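Local atomic coordinates of hypothetical protein NMB0488 (Neisseria meningitidis, PDB entry 2GKP), a protein that is of unknown function but belongs to the CdiI family of immunity proteins, and so probably neutralises a toxin of contact-dependent growth inhibition. Residues A22-T27 and G97-K102; H43-P46 and E52-G55; L123-S128 and K160-R165. All coordinates share one frame; numbering follows the deposited sequence. Where two conformers were deposited one is given.

Contact 1: residues A22-T27 and G97-K102; sequences ALIIQT and GNLGYK
Ala22, Ile24 and Leu99 meet through methyl groups alone, and the flat groups of the two segments take no part in it. The Tyr101 ring is engaged by Arg21 in a cation-pi interaction, while its OH is hydrogen-bonded to OE2 of Glu20. At the far end of the strand segment, the side-chain amide of Gln26 lies level with its partner: NE2 donates to O of Thr27 at 3.2 Å, the acceptor only 5° out of the amide plane. This bond is fairly straight, 160° at the hydrogen, and uses a carbonyl lone pair; NE2 also bonds to O of Tyr40, which further fixes the amide's rotation.

The contact itself is made where both branches of Leu99 close over the single methyl of Ala22. Leu99 CD2 lies 3.6 Å from Ala22 CB, and CD1 of the same leucine is 4.0 Å from that carbon. Leu99 CG sits beside its own backbone N, anti to the carbonyl carbon (chi1 -66°), which carries the fork to the strand. CD1 also meets Ile24 CD1 at 4.3 Å, a looser touch.

The contact lies where the C-terminal end of helix 81-99 meets the start of strand 23-30, the central strand of an antiparallel meander formed with strands 11-18 and 34-45. Alternation along the strand directs Ala22 and Ile24 to Leu99, whereas Ile25 packs on helix 51-63. Beyond Leu99 the chain leaves helical geometry at Gly100, whose phi is positive. Arg21, immediately before the strand segment, reaches back to the helix end through a hydrogen bond from NH1 to O of Leu99, adding a polar link beside the apolar one.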
# COMPACT_ATOMS: atom_id res chain seq x y z
N ALA A 22 0.59 6.99 -12.46
CA ALA A 22 0.28 7.44 -11.12
C ALA A 22 1.01 6.68 -10.06
O ALA A 22 1.42 5.52 -10.26
CB ALA A 22 -1.23 7.28 -10.86
N LEU A 23 1.12 7.33 -8.91
CA LEU A 23 1.35 6.67 -7.61
C LEU A 23 -0.01 6.42 -6.94
O LEU A 23 -0.91 7.25 -7.08
CB LEU A 23 2.21 7.54 -6.69
CG LEU A 23 3.42 8.22 -7.32
CD1 LEU A 23 4.14 9.08 -6.28
CD2 LEU A 23 4.37 7.17 -7.89
N ILE A 24 -0.17 5.28 -6.26
CA ILE A 24 -1.45 4.87 -5.70
C ILE A 24 -1.16 4.38 -4.29
O ILE A 24 -0.54 3.34 -4.09
CB ILE A 24 -2.11 3.77 -6.57
CG1 ILE A 24 -2.15 4.19 -8.05
CG2 ILE A 24 -3.51 3.49 -6.01
CD1 ILE A 24 -1.94 3.07 -9.01
N ILE A 25 -1.59 5.16 -3.29
CA ILE A 25 -1.26 4.86 -1.90
C ILE A 25 -2.52 4.31 -1.24
O ILE A 25 -3.62 4.85 -1.40
CB ILE A 25 -0.80 6.12 -1.15
CG1 ILE A 25 0.45 6.73 -1.76
CG2 ILE A 25 -0.61 5.80 0.33
CD1 ILE A 25 1.43 5.81 -2.15
N GLN A 26 -2.36 3.21 -0.51
CA GLN A 26 -3.52 2.51 -0.01
C GLN A 26 -3.33 2.05 1.44
O GLN A 26 -2.34 1.39 1.74
CB GLN A 26 -3.72 1.27 -0.91
CG GLN A 26 -4.85 0.32 -0.56
CD GLN A 26 -6.18 1.00 -0.75
OE1 GLN A 26 -6.48 1.52 -1.84
NE2 GLN A 26 -6.98 1.00 0.28
N THR A 27 -4.32 2.29 2.29
CA THR A 27 -4.35 1.65 3.62
C THR A 27 -4.58 0.14 3.50
O THR A 27 -5.39 -0.29 2.69
CB THR A 27 -5.53 2.23 4.44
OG1 THR A 27 -5.24 3.60 4.69
CG2 THR A 27 -5.69 1.51 5.80
N GLY A 97 -11.03 3.66 -14.45
CA GLY A 97 -11.71 4.93 -14.68
C GLY A 97 -10.96 6.15 -14.24
O GLY A 97 -11.00 7.18 -14.90
N ASN A 98 -10.34 6.08 -13.09
CA ASN A 98 -9.61 7.21 -12.57
C ASN A 98 -8.30 7.52 -13.28
O ASN A 98 -7.77 8.63 -13.11
CB ASN A 98 -9.36 7.07 -11.06
CG ASN A 98 -10.62 7.31 -10.25
OD1 ASN A 98 -10.84 6.68 -9.22
ND2 ASN A 98 -11.43 8.24 -10.70
N LEU A 99 -7.80 6.57 -14.07
CA LEU A 99 -6.51 6.77 -14.71
C LEU A 99 -6.57 6.68 -16.23
O LEU A 99 -5.53 6.77 -16.87
CB LEU A 99 -5.44 5.80 -14.16
CG LEU A 99 -5.08 6.04 -12.68
CD1 LEU A 99 -4.11 4.96 -12.26
CD2 LEU A 99 -4.45 7.40 -12.52
N GLY A 100 -7.76 6.55 -16.80
CA GLY A 100 -7.88 6.61 -18.27
C GLY A 100 -7.63 5.29 -19.01
O GLY A 100 -7.30 5.29 -20.19
N TYR A 101 -7.71 4.16 -18.31
CA TYR A 101 -7.47 2.85 -18.93
C TYR A 101 -8.76 2.17 -19.31
O TYR A 101 -9.80 2.30 -18.64
CB TYR A 101 -6.72 1.91 -17.98
CG TYR A 101 -5.31 2.31 -17.65
CD1 TYR A 101 -4.27 2.12 -18.56
CD2 TYR A 101 -5.00 2.87 -16.42
CE1 TYR A 101 -2.98 2.48 -18.26
CE2 TYR A 101 -3.71 3.26 -16.13
CZ TYR A 101 -2.70 3.04 -17.02
OH TYR A 101 -1.41 3.40 -16.69
N LYS A 102 -8.70 1.49 -20.45
CA LYS A 102 -9.82 0.72 -20.97
C LYS A 102 -9.66 -0.77 -20.75
O LYS A 102 -10.63 -1.51 -20.91
CB LYS A 102 -10.00 1.01 -22.49
CG LYS A 102 -10.20 2.50 -22.72
CD LYS A 102 -11.50 3.05 -22.14
CE LYS A 102 -11.57 4.59 -22.18
NZ LYS A 102 -10.46 5.32 -21.48

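Contact 2: residues H43-P46 and E52-G55; sequences HILP and ETLG
A small apolar strand-to-helix contact joins the end of strand 34-45 to the first turns of helix 51-63, the next element of the chain, with Leu45 as the strand's sole contributor. Its isobutyl fork is divided between two consecutive helix residues. Leu45 CD2 meets Thr53 CG2 at 4.3 Å, and Leu45 CD1 approaches Leu54 CD1 at the same 4.3 Å, so methyl faces methyl in both cases.

Thr53 turns its two branches to different tasks: CG2, anti to the backbone N, serves the leucine, while OG1 hydrogen-bonds to OD1 of Asp50 just before the helix. The fold here is an edge strand of the antiparallel sheet followed by a short connection and a helix that turns back over one sheet face. Pro46 O is hydrogen-bonded to OG1 of Thr49 within that connection. Leu54 is the more deeply buried of the two helix residues. Its side chain extends from the backbone with CG anti to N (chi1 178°), and besides Leu45 it touches Ile25 on the neighbouring strand and Leu159 on helix 152-164. Leu45 likewise packs on Leu23 and Thr57.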
# COMPACT_ATOMS: atom_id res chain seq x y z
N HIS A 43 -5.43 6.71 -2.73
CA HIS A 43 -5.01 8.08 -2.92
C HIS A 43 -4.08 8.15 -4.12
O HIS A 43 -3.01 7.56 -4.09
CB HIS A 43 -4.27 8.54 -1.67
CG HIS A 43 -4.24 10.02 -1.49
ND1 HIS A 43 -3.70 10.89 -2.41
CD2 HIS A 43 -4.64 10.78 -0.44
CE1 HIS A 43 -3.79 12.12 -1.95
NE2 HIS A 43 -4.37 12.08 -0.76
N ILE A 44 -4.52 8.84 -5.18
CA ILE A 44 -3.75 8.91 -6.41
C ILE A 44 -2.91 10.17 -6.44
O ILE A 44 -3.39 11.22 -6.07
CB ILE A 44 -4.71 8.89 -7.64
CG1 ILE A 44 -5.42 7.53 -7.67
CG2 ILE A 44 -3.94 9.24 -8.96
CD1 ILE A 44 -6.52 7.42 -8.72
N LEU A 45 -1.65 10.03 -6.85
CA LEU A 45 -0.72 11.16 -6.87
C LEU A 45 0.08 11.17 -8.16
O LEU A 45 0.25 10.13 -8.78
CB LEU A 45 0.32 11.06 -5.74
CG LEU A 45 -0.20 11.22 -4.30
CD1 LEU A 45 0.92 10.90 -3.34
CD2 LEU A 45 -0.67 12.65 -4.07
N PRO A 46 0.56 12.35 -8.60
CA PRO A 46 1.48 12.40 -9.74
C PRO A 46 2.83 11.77 -9.42
O PRO A 46 3.23 11.69 -8.25
CB PRO A 46 1.63 13.90 -10.04
CG PRO A 46 1.35 14.53 -8.66
CD PRO A 46 0.26 13.68 -8.02
N GLU A 52 7.74 15.35 0.79
CA GLU A 52 6.91 15.64 1.95
C GLU A 52 5.44 15.20 1.75
O GLU A 52 4.84 14.62 2.69
CB GLU A 52 7.08 17.11 2.36
CG GLU A 52 6.65 17.46 3.79
CD GLU A 52 5.16 17.68 3.88
OE1 GLU A 52 4.57 17.95 2.82
OE2 GLU A 52 4.57 17.61 4.98
N THR A 53 4.88 15.37 0.55
CA THR A 53 3.51 14.97 0.28
C THR A 53 3.43 13.44 0.26
O THR A 53 2.47 12.85 0.77
CB THR A 53 2.98 15.57 -1.08
OG1 THR A 53 3.06 17.00 -1.01
CG2 THR A 53 1.53 15.18 -1.33
N LEU A 54 4.42 12.79 -0.34
CA LEU A 54 4.41 11.34 -0.42
C LEU A 54 4.54 10.73 1.00
O LEU A 54 3.76 9.84 1.38
CB LEU A 54 5.55 10.86 -1.31
CG LEU A 54 5.73 9.33 -1.49
CD1 LEU A 54 4.38 8.69 -1.93
CD2 LEU A 54 6.90 8.96 -2.39
N GLY A 55 5.48 11.24 1.79
CA GLY A 55 5.60 10.77 3.19
C GLY A 55 4.33 10.98 4.02
O GLY A 55 3.82 10.05 4.72

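Contact 3: residues L123-S128 and K160-R165. With EDO (1,2-ethanediol), chain C.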
# COMPACT_ATOMS: atom_id res chain seq x y z
N LEU A 123 9.67 1.60 10.60
CA LEU A 123 9.05 1.51 9.27
C LEU A 123 9.84 0.55 8.38
O LEU A 123 11.00 0.86 8.04
CB LEU A 123 9.00 2.89 8.60
CG LEU A 123 8.03 3.85 9.23
CD1 LEU A 123 8.41 5.27 8.84
CD2 LEU A 123 6.62 3.51 8.74
N LYS A 124 9.24 -0.58 7.99
CA LYS A 124 9.85 -1.50 7.04
C LYS A 124 9.20 -1.25 5.67
O LYS A 124 7.99 -1.48 5.50
CB LYS A 124 9.63 -2.95 7.50
CG LYS A 124 10.25 -4.03 6.56
CD LYS A 124 10.00 -5.41 7.13
CE LYS A 124 10.50 -6.53 6.25
NZ LYS A 124 10.25 -7.77 6.99
N ILE A 125 10.00 -0.75 4.72
CA ILE A 125 9.47 -0.37 3.40
C ILE A 125 10.07 -1.35 2.39
O ILE A 125 11.27 -1.34 2.16
CB ILE A 125 9.81 1.10 3.05
CG1 ILE A 125 9.38 2.07 4.19
CG2 ILE A 125 9.19 1.49 1.73
CD1 ILE A 125 9.94 3.53 4.04
N SER A 126 9.22 -2.21 1.82
CA SER A 126 9.71 -3.38 1.08
C SER A 126 9.34 -3.31 -0.38
O SER A 126 8.16 -3.20 -0.72
CB SER A 126 9.07 -4.65 1.63
OG SER A 126 9.43 -4.88 2.99
N PRO A 127 10.35 -3.41 -1.25
CA PRO A 127 10.10 -3.47 -2.70
C PRO A 127 9.61 -4.87 -3.08
O PRO A 127 9.48 -5.75 -2.23
CB PRO A 127 11.49 -3.19 -3.28
CG PRO A 127 12.41 -3.79 -2.24
CD PRO A 127 11.78 -3.49 -0.92
N SER A 128 9.36 -5.10 -4.36
CA SER A 128 8.83 -6.40 -4.80
C SER A 128 9.19 -6.63 -6.23
O SER A 128 9.66 -5.72 -6.92
CB SER A 128 7.31 -6.45 -4.66
OG SER A 128 6.70 -5.57 -5.59
N LYS A 160 10.51 6.43 -2.31
CA LYS A 160 10.95 6.51 -3.70
C LYS A 160 12.15 5.58 -3.92
O LYS A 160 12.27 4.95 -4.99
CB LYS A 160 11.30 7.97 -4.04
CG LYS A 160 10.05 8.80 -4.17
CD LYS A 160 10.33 10.16 -4.79
CE LYS A 160 9.15 11.11 -4.66
NZ LYS A 160 9.49 12.49 -5.21
N LEU A 161 13.02 5.48 -2.93
CA LEU A 161 14.15 4.58 -2.99
C LEU A 161 13.68 3.14 -3.10
O LEU A 161 14.17 2.36 -3.94
CB LEU A 161 15.05 4.75 -1.76
CG LEU A 161 16.27 3.84 -1.64
CD1 LEU A 161 17.22 4.01 -2.85
CD2 LEU A 161 17.03 4.08 -0.35
N ALA A 162 12.70 2.77 -2.26
CA ALA A 162 12.21 1.41 -2.34
C ALA A 162 11.55 1.15 -3.70
O ALA A 162 11.73 0.06 -4.26
CB ALA A 162 11.23 1.12 -1.21
N LEU A 163 10.77 2.11 -4.22
CA LEU A 163 10.18 1.93 -5.55
C LEU A 163 11.29 1.70 -6.60
O LEU A 163 11.14 0.84 -7.51
CB LEU A 163 9.31 3.14 -5.88
CG LEU A 163 8.83 3.18 -7.31
CD1 LEU A 163 7.89 2.05 -7.46
CD2 LEU A 163 8.09 4.49 -7.57
N SER A 164 12.40 2.44 -6.50
CA SER A 164 13.50 2.26 -7.45
C SER A 164 14.11 0.86 -7.43
O SER A 164 14.75 0.41 -8.39
CB SER A 164 14.59 3.34 -7.24
OG SER A 164 15.41 3.02 -6.14
N ARG A 165 13.91 0.15 -6.32
CA ARG A 165 14.40 -1.21 -6.16
C ARG A 165 13.40 -2.28 -6.65
O ARG A 165 13.76 -3.47 -6.73
CB ARG A 165 14.76 -1.46 -4.68
CG ARG A 165 15.98 -0.63 -4.26
CD ARG A 165 16.27 -0.84 -2.77
NE ARG A 165 17.39 -0.05 -2.32
CZ ARG A 165 17.76 0.04 -1.05
NH1 ARG A 165 17.06 -0.60 -0.10
NH2 ARG A 165 18.79 0.80 -0.72
C1 EDO C . 6.11 -5.33 -1.68
O1 EDO C . 6.83 -6.29 -0.89
C2 EDO C . 4.94 -6.05 -2.37
O2 EDO C . 3.77 -5.25 -2.59
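Helix 152-164, the last of the chain, packs its final turn against the antiparallel sheet at strand 122-132, with Ile125 and Pro127 meeting Ala162 and Arg165. The small methyl of Ala162 allows a close approach: CA of Pro127 and CA of Ala162 are 5.3 Å apart. With CG1 beside the backbone N (chi1 -52°), Ile125 has CG2 anti to that N, and CG2 meets Ala162 CB at 3.6 Å.

Two residues on, the Pro127 ring packs against the backbone of Ala162 and the side-chain base of Arg165. Its CB lies 3.4 Å from the carbonyl O of Ala162, an oxygen that also accepts the backbone N-H of Arg165 (3.0 Å), and 4.0 Å from Arg165 CB. Only the root of the arginine takes part. From CG to NE its chain runs extended away from the proline, bringing one guanidinium face over Leu161 CG, 3.8 Å from the plane and offset toward the rim, while NH1 is held by O of Asp142.

Pro127 is also engaged from the other side of the strand, where a 1,2-ethanediol, probably from the crystallisation liquor, donates from O1 to Pro127 O at 3.0 Å. The diol packs on Ser128 CB through C2 and is hydrogen-bonded to Asp115 and Ser113 of the adjoining strand.

Around the contact, strand 144-147 flanks the helix, with Val144 touching Leu161, Ala162 and Arg165 and pairing with Ile125 through its backbone. Helix 51-63 borders the same helix at Lys160, which Leu54 and Asn51 meet.

How the contacts relate
All three contacts pack a helix against the one antiparallel sheet, without a hydrogen bond between their segments. Contacts 1 and 3 are buried, contact 2 partly so. Contacts 1 and 2 lie on neighbouring strands, joined by backbone hydrogen bonds of 2.9 Å from Ile25 N to His43 O and from Leu45 N to Leu23 O, yet engage different helices. Contacts 2 and 3 meet through their helices, where Leu54 CD2 lies 3.6 Å from Lys160 CG; contacts 1 and 3 do not touch. Methyl groups alone do the work in contacts 1 and 2, whereas contact 3, the most extensive, adds to its methyl pair a proline ring against a helix carbonyl.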